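PDB 5AWV: putative hexose oxidase, which probably oxidises the sugar of glycopeptide antibiotics such as teicoplanin, using a covalently attached FAD. Local coordinates for residues Thr80-Ala85 and Val102-Asp107; Gly141-Ile146 and Pro244-Thr249; Gly405-Val410 and Pro418-Ile423. All blocks are in the same frame, centred on the assembly; numbering follows the deposited sequence.

Contact 1: Thr80-Ala85 and Val102-Asp107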
ATOM      1  N   THR A  80      -4.015 -12.413  27.010  1.00 30.72           N
ATOM      2  CA  THR A  80      -2.851 -13.325  27.088  1.00 30.38           C
ATOM      3  C   THR A  80      -1.500 -12.629  27.033  1.00 31.13           C
ATOM      4  O   THR A  80      -0.444 -13.279  27.159  1.00 28.79           O
ATOM      5  CB  THR A  80      -2.851 -14.371  25.944  1.00 34.01           C
ATOM      6  OG1 THR A  80      -2.934 -13.699  24.656  1.00 34.57           O
ATOM      7  CG2 THR A  80      -4.004 -15.286  26.075  1.00 30.97           C
ATOM      8  N   GLY A  81      -1.499 -11.306  26.837  1.00 29.33           N
ATOM      9  CA  GLY A  81      -0.253 -10.581  26.632  1.00 31.49           C
ATOM     10  C   GLY A  81       0.576 -11.111  25.460  1.00 33.34           C
ATOM     11  O   GLY A  81       1.806 -11.178  25.553  1.00 29.85           O
ATOM     12  N   LYS A  82      -0.088 -11.472  24.364  1.00 28.18           N
ATOM     13  CA  LYS A  82       0.623 -11.947  23.165  1.00 30.88           C
ATOM     14  C   LYS A  82       0.867 -10.753  22.169  1.00 24.37           C
ATOM     15  O   LYS A  82      -0.028  -9.936  21.922  1.00 28.79           O
ATOM     16  CB  LYS A  82      -0.129 -13.108  22.521  1.00 33.74           C
ATOM     17  CG  LYS A  82       0.167 -14.453  23.198  1.00 41.19           C
ATOM     18  CD  LYS A  82      -0.536 -15.581  22.425  1.00 48.58           C
ATOM     19  CE  LYS A  82      -0.604 -16.900  23.206  1.00 50.45           C
ATOM     20  NZ  LYS A  82       0.763 -17.315  23.597  1.00 53.15           N
ATOM     21  N   ARG A  83       2.088 -10.606  21.691  1.00 24.06           N
ATOM     22  CA  ARG A  83       2.418  -9.535  20.751  1.00 22.53           C
ATOM     23  C   ARG A  83       1.685  -9.760  19.386  1.00 21.03           C
ATOM     24  O   ARG A  83       1.719 -10.843  18.827  1.00 20.22           O
ATOM     25  CB  ARG A  83       3.859  -9.507  20.471  1.00 26.25           C
ATOM     26  CG  ARG A  83       4.179  -8.438  19.483  1.00 28.68           C
ATOM     27  CD  ARG A  83       5.595  -8.020  19.672  1.00 32.79           C
ATOM     28  NE  ARG A  83       6.007  -7.213  18.558  1.00 32.50           N
ATOM     29  CZ  ARG A  83       7.206  -6.685  18.424  1.00 34.56           C
ATOM     30  NH1 ARG A  83       8.165  -6.890  19.359  1.00 32.64           N
ATOM     31  NH2 ARG A  83       7.447  -5.979  17.332  1.00 32.69           N
ATOM     32  N   VAL A  84       0.943  -8.768  18.950  1.00 19.79           N
ATOM     33  CA  VAL A  84       0.042  -8.953  17.808  1.00 20.13           C
ATOM     34  C   VAL A  84       0.520  -8.099  16.618  1.00 19.25           C
ATOM     35  O   VAL A  84       1.086  -7.024  16.834  1.00 17.28           O
ATOM     36  CB  VAL A  84      -1.403  -8.609  18.192  1.00 19.44           C
ATOM     37  CG1 VAL A  84      -1.624  -7.149  18.501  1.00 19.59           C
ATOM     38  CG2 VAL A  84      -2.412  -9.088  17.157  1.00 22.19           C
ATOM     39  N   ALA A  85       0.224  -8.552  15.388  1.00 16.82           N
ATOM     40  CA  ALA A  85       0.359  -7.712  14.201  1.00 16.58           C
ATOM     41  C   ALA A  85      -0.791  -8.065  13.228  1.00 16.57           C
ATOM     42  O   ALA A  85      -1.219  -9.219  13.181  1.00 15.70           O
ATOM     43  CB  ALA A  85       1.700  -7.945  13.566  1.00 18.52           C
ATOM     44  N   VAL A 102       6.478 -11.633  16.976  1.00 22.53           N
ATOM     45  CA  VAL A 102       5.042 -11.556  16.804  1.00 19.16           C
ATOM     46  C   VAL A 102       4.476 -12.912  17.130  1.00 22.60           C
ATOM     47  O   VAL A 102       4.811 -13.940  16.524  1.00 24.55           O
ATOM     48  CB  VAL A 102       4.647 -11.093  15.348  1.00 20.01           C
ATOM     49  CG1 VAL A 102       3.189 -11.258  15.084  1.00 20.13           C
ATOM     50  CG2 VAL A 102       4.949  -9.612  15.174  1.00 20.67           C
ATOM     51  N   LYS A 103       3.518 -12.934  18.030  1.00 23.38           N
ATOM     52  CA  LYS A 103       2.935 -14.200  18.373  1.00 23.54           C
ATOM     53  C   LYS A 103       1.572 -14.459  17.806  1.00 21.70           C
ATOM     54  O   LYS A 103       1.139 -15.625  17.768  1.00 23.98           O
ATOM     55  CB  LYS A 103       2.877 -14.311  19.905  1.00 24.86           C
ATOM     56  CG  LYS A 103       4.229 -14.256  20.581  1.00 26.40           C
ATOM     57  CD  LYS A 103       5.137 -15.426  20.237  1.00 29.10           C
ATOM     58  CE  LYS A 103       6.546 -15.181  20.771  1.00 32.14           C
ATOM     59  NZ  LYS A 103       7.344 -16.412  20.511  1.00 34.47           N
ATOM     60  N   VAL A 104       0.829 -13.418  17.514  1.00 18.78           N
ATOM     61  CA  VAL A 104      -0.420 -13.611  16.828  1.00 18.80           C
ATOM     62  C   VAL A 104      -0.481 -12.705  15.622  1.00 20.86           C
ATOM     63  O   VAL A 104      -0.229 -11.504  15.742  1.00 18.54           O
ATOM     64  CB  VAL A 104      -1.561 -13.263  17.757  1.00 20.28           C
ATOM     65  CG1 VAL A 104      -2.864 -13.400  17.064  1.00 20.74           C
ATOM     66  CG2 VAL A 104      -1.600 -14.273  18.930  1.00 26.53           C
ATOM     67  N   ILE A 105      -0.894 -13.254  14.482  1.00 20.57           N
ATOM     68  CA  ILE A 105      -1.259 -12.412  13.327  1.00 19.66           C
ATOM     69  C   ILE A 105      -2.765 -12.362  13.191  1.00 19.08           C
ATOM     70  O   ILE A 105      -3.412 -13.403  13.172  1.00 24.34           O
ATOM     71  CB  ILE A 105      -0.588 -12.941  12.039  1.00 19.75           C
ATOM     72  CG1 ILE A 105       0.896 -12.856  12.224  1.00 19.17           C
ATOM     73  CG2 ILE A 105      -1.053 -12.112  10.832  1.00 18.76           C
ATOM     74  CD1 ILE A 105       1.718 -13.390  11.089  1.00 22.45           C
ATOM     75  N   ILE A 106      -3.362 -11.175  13.217  1.00 15.73           N
ATOM     76  CA  ILE A 106      -4.719 -11.030  12.806  1.00 17.12           C
ATOM     77  C   ILE A 106      -4.719 -10.780  11.263  1.00 17.36           C
ATOM     78  O   ILE A 106      -4.308  -9.716  10.788  1.00 17.18           O
ATOM     79  CB  ILE A 106      -5.448  -9.924  13.560  1.00 17.91           C
ATOM     80  CG1 ILE A 106      -5.405 -10.263  15.078  1.00 20.76           C
ATOM     81  CG2 ILE A 106      -6.864  -9.796  13.063  1.00 18.99           C
ATOM     82  CD1 ILE A 106      -5.993  -9.188  15.976  1.00 22.91           C
ATOM     83  N   ASP A 107      -5.249 -11.758  10.540  1.00 15.38           N
ATOM     84  CA  ASP A 107      -5.195 -11.789   9.099  1.00 17.65           C
ATOM     85  C   ASP A 107      -6.550 -11.358   8.563  1.00 17.17           C
ATOM     86  O   ASP A 107      -7.569 -11.946   8.905  1.00 19.44           O
ATOM     87  CB  ASP A 107      -4.800 -13.180   8.608  1.00 18.91           C
ATOM     88  CG  ASP A 107      -4.586 -13.226   7.076  1.00 21.54           C
ATOM     89  OD1 ASP A 107      -5.491 -12.749   6.338  1.00 20.20           O
ATOM     90  OD2 ASP A 107      -3.493 -13.669   6.657  1.00 23.12           O
TER
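V84 sets CG2 anti to its backbone N, leaving CG1 wedged between N and the carbonyl carbon (chi1 67°), and this rotation aims CG2 across at I106. There I106 holds its chain extended beyond CB (chi2 175°), and its tip CD1 lies 3.8 Å from V84 CG2. The same V84 methyl also lies 3.6 Å from V104 O, but touches the V104 side chain less closely. On the other face of the sheet, A85 CB sits in the fork of V102, 3.9 Å from V102 CG1 and 4.0 Å from V102 CG2. K82 crosses V104 at about a right angle, with K82 CD 3.9 Å from V104 CG2, while its ammonium goes to a salt bridge with D59.

Between these two faces runs the parallel pairing, V84 beside V104 and A85 beside I105. A85 bonds to the residues on either side of I105: A85 N donates to V104 O (3.0 Å), and A85 O receives I106 N (2.9 Å). At the entrance R83 O is gripped twice. The bond from V104 N is nearly straight at 163°; the second, from K103 N, is more bent; the non-extended backbone of K103 lets its own N-H and that of V104 turn to the same oxygen.

Strand 104-107 is thereby flanked by two parallel partners, 84-87 here and 60-63 beyond it, in the FAD-binding domain. Helix 67-80 makes the beta-alpha-beta crossover from 60-63 to 84-87, and covers the V84, V104 and I106 face through T77, V74 and A73.

Contact 2: Gly141-Ile146 and Pro244-Thr249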
ATOM      1  N   GLY A 141     -18.651  -1.074 -11.353  1.00 16.36           N
ATOM      2  CA  GLY A 141     -19.805  -0.673 -10.661  1.00 18.21           C
ATOM      3  C   GLY A 141     -20.220   0.725 -10.903  1.00 18.50           C
ATOM      4  O   GLY A 141     -21.423   0.983 -11.101  1.00 19.53           O
ATOM      5  N   TRP A 142     -19.257   1.656 -10.899  1.00 17.99           N
ATOM      6  CA  TRP A 142     -19.584   3.103 -10.857  1.00 18.78           C
ATOM      7  C   TRP A 142     -18.698   3.999 -11.765  1.00 18.30           C
ATOM      8  O   TRP A 142     -18.877   5.197 -11.782  1.00 18.85           O
ATOM      9  CB  TRP A 142     -19.479   3.609  -9.409  1.00 18.55           C
ATOM     10  CG  TRP A 142     -20.353   2.865  -8.454  1.00 18.11           C
ATOM     11  CD1 TRP A 142     -21.662   3.130  -8.175  1.00 18.63           C
ATOM     12  CD2 TRP A 142     -20.018   1.698  -7.702  1.00 18.26           C
ATOM     13  NE1 TRP A 142     -22.139   2.205  -7.314  1.00 17.94           N
ATOM     14  CE2 TRP A 142     -21.147   1.337  -6.980  1.00 17.90           C
ATOM     15  CE3 TRP A 142     -18.849   0.949  -7.537  1.00 18.00           C
ATOM     16  CZ2 TRP A 142     -21.159   0.260  -6.145  1.00 19.38           C
ATOM     17  CZ3 TRP A 142     -18.846  -0.081  -6.725  1.00 17.91           C
ATOM     18  CH2 TRP A 142     -20.002  -0.454  -6.029  1.00 19.00           C
ATOM     19  N   ASN A 143     -17.794   3.408 -12.545  1.00 17.57           N
ATOM     20  CA  ASN A 143     -16.820   4.158 -13.327  1.00 16.53           C
ATOM     21  C   ASN A 143     -16.054   5.187 -12.487  1.00 15.38           C
ATOM     22  O   ASN A 143     -15.981   6.378 -12.855  1.00 13.44           O
ATOM     23  CB  ASN A 143     -17.572   4.843 -14.461  1.00 18.54           C
ATOM     24  CG  ASN A 143     -16.698   5.464 -15.447  1.00 21.00           C
ATOM     25  OD1 ASN A 143     -15.510   5.122 -15.616  1.00 23.45           O
ATOM     26  ND2 ASN A 143     -17.270   6.441 -16.144  1.00 26.11           N
ATOM     27  N   VAL A 144     -15.564   4.726 -11.340  1.00 14.61           N
ATOM     28  CA  VAL A 144     -14.736   5.544 -10.437  1.00 13.74           C
ATOM     29  C   VAL A 144     -13.443   4.792 -10.155  1.00 14.11           C
ATOM     30  O   VAL A 144     -13.269   3.655 -10.588  1.00 12.53           O
ATOM     31  CB  VAL A 144     -15.437   6.012  -9.180  1.00 12.41           C
ATOM     32  CG1 VAL A 144     -16.669   6.876  -9.523  1.00 14.53           C
ATOM     33  CG2 VAL A 144     -15.840   4.853  -8.228  1.00 13.53           C
ATOM     34  N   THR A 145     -12.536   5.450  -9.458  1.00 14.61           N
ATOM     35  CA  THR A 145     -11.320   4.872  -8.987  1.00 14.05           C
ATOM     36  C   THR A 145     -10.799   5.609  -7.766  1.00 14.83           C
ATOM     37  O   THR A 145     -11.356   6.627  -7.341  1.00 13.48           O
ATOM     38  CB  THR A 145     -10.284   4.884 -10.135  1.00 16.03           C
ATOM     39  OG1 THR A 145      -9.268   3.908  -9.887  1.00 15.99           O
ATOM     40  CG2 THR A 145      -9.692   6.327 -10.406  1.00 16.21           C
ATOM     41  N   ILE A 146      -9.708   5.096  -7.184  1.00 14.91           N
ATOM     42  CA  ILE A 146      -8.937   5.918  -6.263  1.00 15.56           C
ATOM     43  C   ILE A 146      -7.492   6.022  -6.748  1.00 15.20           C
ATOM     44  O   ILE A 146      -7.007   5.068  -7.366  1.00 14.41           O
ATOM     45  CB  ILE A 146      -9.002   5.406  -4.804  1.00 16.89           C
ATOM     46  CG1 ILE A 146      -8.354   3.983  -4.676  1.00 18.86           C
ATOM     47  CG2 ILE A 146     -10.428   5.466  -4.256  1.00 17.45           C
ATOM     48  CD1 ILE A 146      -8.291   3.428  -3.254  1.00 20.86           C
ATOM     49  N   PRO A 244     -13.019   9.937  -7.953  1.00 16.54           N
ATOM     50  CA  PRO A 244     -12.485  10.366  -9.278  1.00 15.48           C
ATOM     51  C   PRO A 244     -12.843   9.406 -10.414  1.00 16.80           C
ATOM     52  O   PRO A 244     -12.937   8.204 -10.209  1.00 15.83           O
ATOM     53  CB  PRO A 244     -10.992  10.324  -9.072  1.00 15.73           C
ATOM     54  CG  PRO A 244     -10.830  10.607  -7.610  1.00 17.38           C
ATOM     55  CD  PRO A 244     -11.951   9.923  -6.921  1.00 16.79           C
ATOM     56  N   LYS A 245     -13.159   9.973 -11.563  1.00 17.62           N
ATOM     57  CA  LYS A 245     -13.475   9.205 -12.712  1.00 20.30           C
ATOM     58  C   LYS A 245     -12.170   8.878 -13.425  1.00 19.32           C
ATOM     59  O   LYS A 245     -11.449   9.801 -13.731  1.00 18.30           O
ATOM     60  CB  LYS A 245     -14.374  10.027 -13.629  1.00 22.53           C
ATOM     61  CG  LYS A 245     -14.809   9.263 -14.909  1.00 25.35           C
ATOM     62  CD  LYS A 245     -15.783  10.061 -15.810  1.00 28.56           C
ATOM     63  CE  LYS A 245     -16.880  10.831 -15.026  1.00 34.11           C
ATOM     64  NZ  LYS A 245     -18.321  10.388 -15.147  1.00 41.37           N
ATOM     65  N   PRO A 246     -11.835   7.577 -13.630  1.00 17.38           N
ATOM     66  CA  PRO A 246     -10.556   7.355 -14.353  1.00 18.09           C
ATOM     67  C   PRO A 246     -10.628   7.828 -15.827  1.00 17.12           C
ATOM     68  O   PRO A 246     -11.714   8.017 -16.395  1.00 16.20           O
ATOM     69  CB  PRO A 246     -10.371   5.815 -14.285  1.00 17.37           C
ATOM     70  CG  PRO A 246     -11.773   5.321 -14.356  1.00 18.97           C
ATOM     71  CD  PRO A 246     -12.593   6.320 -13.521  1.00 19.23           C
ATOM     72  N   PRO A 247      -9.480   8.079 -16.424  1.00 18.87           N
ATOM     73  CA  PRO A 247      -9.480   8.363 -17.835  1.00 18.72           C
ATOM     74  C   PRO A 247      -9.980   7.113 -18.613  1.00 17.16           C
ATOM     75  O   PRO A 247      -9.593   5.983 -18.252  1.00 19.56           O
ATOM     76  CB  PRO A 247      -7.993   8.589 -18.173  1.00 19.18           C
ATOM     77  CG  PRO A 247      -7.269   8.279 -16.969  1.00 21.63           C
ATOM     78  CD  PRO A 247      -8.162   8.167 -15.803  1.00 17.88           C
ATOM     79  N   ALA A 248     -10.758   7.331 -19.660  1.00 17.11           N
ATOM     80  CA  ALA A 248     -11.146   6.243 -20.551  1.00 18.67           C
ATOM     81  C   ALA A 248      -9.943   5.548 -21.170  1.00 18.17           C
ATOM     82  O   ALA A 248      -9.884   4.305 -21.224  1.00 18.36           O
ATOM     83  CB  ALA A 248     -12.028   6.780 -21.640  1.00 22.12           C
ATOM     84  N   THR A 249      -8.931   6.357 -21.556  1.00 17.83           N
ATOM     85  CA  THR A 249      -7.731   5.869 -22.199  1.00 17.15           C
ATOM     86  C   THR A 249      -6.508   6.673 -21.800  1.00 16.45           C
ATOM     87  O   THR A 249      -6.635   7.825 -21.390  1.00 16.18           O
ATOM     88  CB  THR A 249      -7.821   5.918 -23.737  1.00 22.10           C
ATOM     89  OG1 THR A 249      -7.964   7.239 -24.114  1.00 21.85           O
ATOM     90  CG2 THR A 249      -9.031   5.180 -24.278  1.00 22.52           C
TER
HETATM   91  O   HOH W   1     -17.996   8.254 -12.859  1.00 17.66           O
HETATM   92  O   HOH W   2     -13.806   6.392 -17.347  1.00 23.34           O
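T145 and P244 are joined by a single backbone hydrogen bond, where the turn ending helix 131-142 meets a proline-rich connection that leads from the five-stranded antiparallel sheet to the seven-stranded one. T145 N donates to P244 O over 2.9 Å, close to the direction in which the carbonyl points, although the N-H is bent off line (139°). V144 CA brings its hydrogen to the same oxygen at 3.2 Å, giving P244 O a second, weaker CH contact. In return the P244 ring sets CD 3.4 Å from T145 O, a buried carbonyl oxygen for which the model offers no hydrogen-bonding partner.

P246 presses in from further along. Its CD lies 3.5 Å from N143 O, and its CB meets T145 CG2 at 4.0 Å. Beside it K245 passes its aliphatic part obliquely across the N143 amide, with K245 CD 3.9 Å from N143 ND2; a water then ties the K245 ammonium to N143 O.

What positions N143 is the helix end: it is the first residue to leave helical geometry, with positive phi (51°), which turns the chain toward the prolines. V144 keeps a backbone bond to L138 of the same helix. Outside this layer, Y135 backs T145, Y139 and W350 touch P246, and Y178 touches P244. Other copies of the protein arrive too, with R41 of the second subunit on N143 and D234 of the third on K245. A second water links the two segments, donating to N143 OD1 at 2.7 Å and to P246 O at 2.8 Å.

Contact 3: Gly405-Val410 and Pro418-Ile423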
ATOM      1  N   GLY A 405       1.794  17.744  -8.304  1.00 13.55           N
ATOM      2  CA  GLY A 405       0.556  18.135  -8.978  1.00 13.63           C
ATOM      3  C   GLY A 405      -0.519  18.375  -7.880  1.00 14.37           C
ATOM      4  O   GLY A 405      -0.266  19.084  -6.860  1.00 13.54           O
ATOM      5  N   LYS A 406      -1.629  17.680  -7.984  1.00 15.58           N
ATOM      6  CA  LYS A 406      -2.785  17.918  -7.081  1.00 17.15           C
ATOM      7  C   LYS A 406      -2.589  17.474  -5.648  1.00 15.34           C
ATOM      8  O   LYS A 406      -3.256  17.955  -4.741  1.00 14.24           O
ATOM      9  CB  LYS A 406      -4.047  17.224  -7.599  1.00 20.09           C
ATOM     10  CG  LYS A 406      -4.619  17.813  -8.861  1.00 28.43           C
ATOM     11  CD  LYS A 406      -4.691  19.331  -8.930  1.00 33.37           C
ATOM     12  CE  LYS A 406      -5.599  19.760 -10.057  1.00 41.11           C
ATOM     13  NZ  LYS A 406      -5.872  21.211  -9.858  1.00 52.21           N
ATOM     14  N   VAL A 407      -1.637  16.591  -5.429  1.00 14.97           N
ATOM     15  CA  VAL A 407      -1.155  16.299  -4.114  1.00 13.49           C
ATOM     16  C   VAL A 407      -0.827  17.587  -3.368  1.00 14.29           C
ATOM     17  O   VAL A 407      -1.162  17.725  -2.159  1.00 16.17           O
ATOM     18  CB  VAL A 407       0.114  15.442  -4.148  1.00 12.23           C
ATOM     19  CG1 VAL A 407       0.698  15.362  -2.780  1.00 11.91           C
ATOM     20  CG2 VAL A 407      -0.145  14.045  -4.653  1.00 11.47           C
ATOM     21  N   ASN A 408      -0.276  18.562  -4.064  1.00 13.97           N
ATOM     22  CA  ASN A 408       0.294  19.705  -3.402  1.00 13.91           C
ATOM     23  C   ASN A 408      -0.670  20.856  -3.237  1.00 14.90           C
ATOM     24  O   ASN A 408      -0.262  21.906  -2.828  1.00 16.52           O
ATOM     25  CB  ASN A 408       1.530  20.199  -4.124  1.00 14.62           C
ATOM     26  CG  ASN A 408       2.655  19.118  -4.190  1.00 13.46           C
ATOM     27  OD1 ASN A 408       2.560  18.121  -3.583  1.00 15.65           O
ATOM     28  ND2 ASN A 408       3.690  19.359  -4.935  1.00 13.11           N
ATOM     29  N   THR A 409      -1.949  20.612  -3.414  1.00 18.22           N
ATOM     30  CA  THR A 409      -2.983  21.619  -3.020  1.00 19.19           C
ATOM     31  C   THR A 409      -3.291  21.548  -1.500  1.00 19.71           C
ATOM     32  O   THR A 409      -3.958  22.408  -0.957  1.00 21.42           O
ATOM     33  CB  THR A 409      -4.251  21.381  -3.802  1.00 16.49           C
ATOM     34  OG1 THR A 409      -4.742  20.055  -3.531  1.00 17.20           O
ATOM     35  CG2 THR A 409      -4.064  21.565  -5.309  1.00 18.40           C
ATOM     36  N   VAL A 410      -2.914  20.471  -0.839  1.00 15.72           N
ATOM     37  CA  VAL A 410      -3.290  20.205   0.540  1.00 18.05           C
ATOM     38  C   VAL A 410      -2.260  20.797   1.508  1.00 18.29           C
ATOM     39  O   VAL A 410      -1.070  20.721   1.281  1.00 14.75           O
ATOM     40  CB  VAL A 410      -3.447  18.684   0.760  1.00 16.61           C
ATOM     41  CG1 VAL A 410      -3.785  18.334   2.198  1.00 16.91           C
ATOM     42  CG2 VAL A 410      -4.596  18.154  -0.140  1.00 16.78           C
ATOM     43  N   PRO A 418       3.084  15.027   5.634  1.00 14.34           N
ATOM     44  CA  PRO A 418       3.564  16.433   5.712  1.00 15.11           C
ATOM     45  C   PRO A 418       4.148  16.965   4.372  1.00 14.96           C
ATOM     46  O   PRO A 418       4.326  18.142   4.230  1.00 15.65           O
ATOM     47  CB  PRO A 418       4.626  16.374   6.760  1.00 14.42           C
ATOM     48  CG  PRO A 418       5.205  14.983   6.616  1.00 14.34           C
ATOM     49  CD  PRO A 418       4.065  14.108   6.261  1.00 14.01           C
ATOM     50  N   GLN A 419       4.507  16.070   3.455  1.00 13.14           N
ATOM     51  CA  GLN A 419       5.206  16.462   2.224  1.00 12.54           C
ATOM     52  C   GLN A 419       4.215  16.826   1.167  1.00 12.63           C
ATOM     53  O   GLN A 419       3.696  15.963   0.475  1.00 13.10           O
ATOM     54  CB  GLN A 419       6.141  15.334   1.719  1.00 13.27           C
ATOM     55  CG  GLN A 419       7.242  15.036   2.689  1.00 12.37           C
ATOM     56  CD  GLN A 419       6.921  13.907   3.679  1.00 14.06           C
ATOM     57  OE1 GLN A 419       5.816  13.374   3.719  1.00 15.28           O
ATOM     58  NE2 GLN A 419       7.922  13.480   4.417  1.00 14.38           N
ATOM     59  N   ARG A 420       3.938  18.120   1.077  1.00 13.15           N
ATOM     60  CA  ARG A 420       2.923  18.651   0.205  1.00 12.98           C
ATOM     61  C   ARG A 420       3.487  19.698  -0.745  1.00 13.80           C
ATOM     62  O   ARG A 420       2.765  20.519  -1.322  1.00 14.29           O
ATOM     63  CB  ARG A 420       1.728  19.175   1.027  1.00 11.80           C
ATOM     64  CG  ARG A 420       0.949  18.088   1.725  1.00 12.40           C
ATOM     65  CD  ARG A 420       0.250  17.133   0.766  1.00 11.88           C
ATOM     66  NE  ARG A 420      -0.667  16.236   1.480  1.00 12.43           N
ATOM     67  CZ  ARG A 420      -1.670  15.554   0.950  1.00 13.00           C
ATOM     68  NH1 ARG A 420      -1.938  15.632  -0.335  1.00 11.53           N
ATOM     69  NH2 ARG A 420      -2.444  14.771   1.749  1.00 13.93           N
ATOM     70  N   ASP A 421       4.781  19.621  -0.995  1.00 14.81           N
ATOM     71  CA  ASP A 421       5.355  20.373  -2.139  1.00 15.94           C
ATOM     72  C   ASP A 421       6.457  19.634  -2.851  1.00 17.76           C
ATOM     73  O   ASP A 421       7.235  20.260  -3.565  1.00 18.69           O
ATOM     74  CB  ASP A 421       5.780  21.806  -1.776  1.00 19.42           C
ATOM     75  CG  ASP A 421       7.075  21.862  -1.111  1.00 23.55           C
ATOM     76  OD1 ASP A 421       7.516  20.864  -0.516  1.00 27.31           O
ATOM     77  OD2 ASP A 421       7.710  22.915  -1.206  1.00 28.86           O
ATOM     78  N   ALA A 422       6.475  18.302  -2.730  1.00 16.13           N
ATOM     79  CA  ALA A 422       7.441  17.483  -3.413  1.00 14.66           C
ATOM     80  C   ALA A 422       7.086  17.320  -4.888  1.00 15.28           C
ATOM     81  O   ALA A 422       5.939  17.499  -5.310  1.00 15.88           O
ATOM     82  CB  ALA A 422       7.533  16.108  -2.723  1.00 13.84           C
ATOM     83  N   ILE A 423       8.109  17.007  -5.681  1.00 14.12           N
ATOM     84  CA  ILE A 423       7.968  16.770  -7.126  1.00 13.96           C
ATOM     85  C   ILE A 423       8.261  15.298  -7.482  1.00 13.25           C
ATOM     86  O   ILE A 423       7.773  14.805  -8.510  1.00 14.03           O
ATOM     87  CB  ILE A 423       8.901  17.713  -7.921  1.00 14.81           C
ATOM     88  CG1 ILE A 423      10.421  17.457  -7.658  1.00 14.76           C
ATOM     89  CG2 ILE A 423       8.592  19.136  -7.595  1.00 18.42           C
ATOM     90  CD1 ILE A 423      11.401  18.264  -8.580  1.00 14.29           C
TER
HETATM   91  O   HOH W   3       4.382  16.538  -2.176  1.00 15.58           O
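R420 and V410 make the dense half of this contact, the guanidinium lying with one face against the valine, whose CB is 3.5 Å above its plane and offset toward the rim. A bend at chi2 (-65°) folds the arginine chain back, after which it runs out extended to place NH1 by V407. R420 NH1 donates to V407 O over 2.9 Å, in the carbonyl plane and on a lone pair, while V407 CG1 crosses the arginine chain and comes 3.6 Å from R420 NH1. NH2 goes to D177 in a salt bridge and to T415 in a hydrogen bond.

Both segments belong to the long connection of a hairpin between strands 395-402 and 424-432, neighbours in the seven-stranded antiparallel sheet, and residues 406-409 form a 3-10 turn within it. N408 carries that turn's other grip: its ND2 reaches A422 O at 2.9 Å, almost straight (173°) and with the acceptor in the amide plane.

Away from the guanidinium, on the backbone side of R420, a water helps join the segments. N408 OD1 and R420 O, two acceptors, stand 3.3 Å apart without bonding; instead one water donates to N408 OD1 and to Q419 O and accepts from A422 N, each at 2.8 Å. D421 points away from the contact and its carboxylate makes a salt bridge with R372. Farther out, exposed T409 faces off the contact and hydrogen-bonds through OG1 to K406 O of its own turn.

Overall arrangement
The three contacts follow one another along the chain without touching, and they lie at different distances from the flavin. Contact 1 is nearest: the A85 side chain lies about 5 Å from FAD, and strand 84-87 runs on into the flavin-binding residues S88 to C92, with the covalently linked H91. V407 of contact 3 is about 10 Å from FAD and about 14 Å from the bound aminoglucuronic acid; T145 of contact 2 is about 13 Å from FAD. Contacts 1 and 3, with centres 36 Å apart, sit on opposite sides of the chain's centre. Contacts 2 and 3 are closer, about 9 Å between nearest atoms, whereas contacts 1 and 2 remain about 19 Å apart.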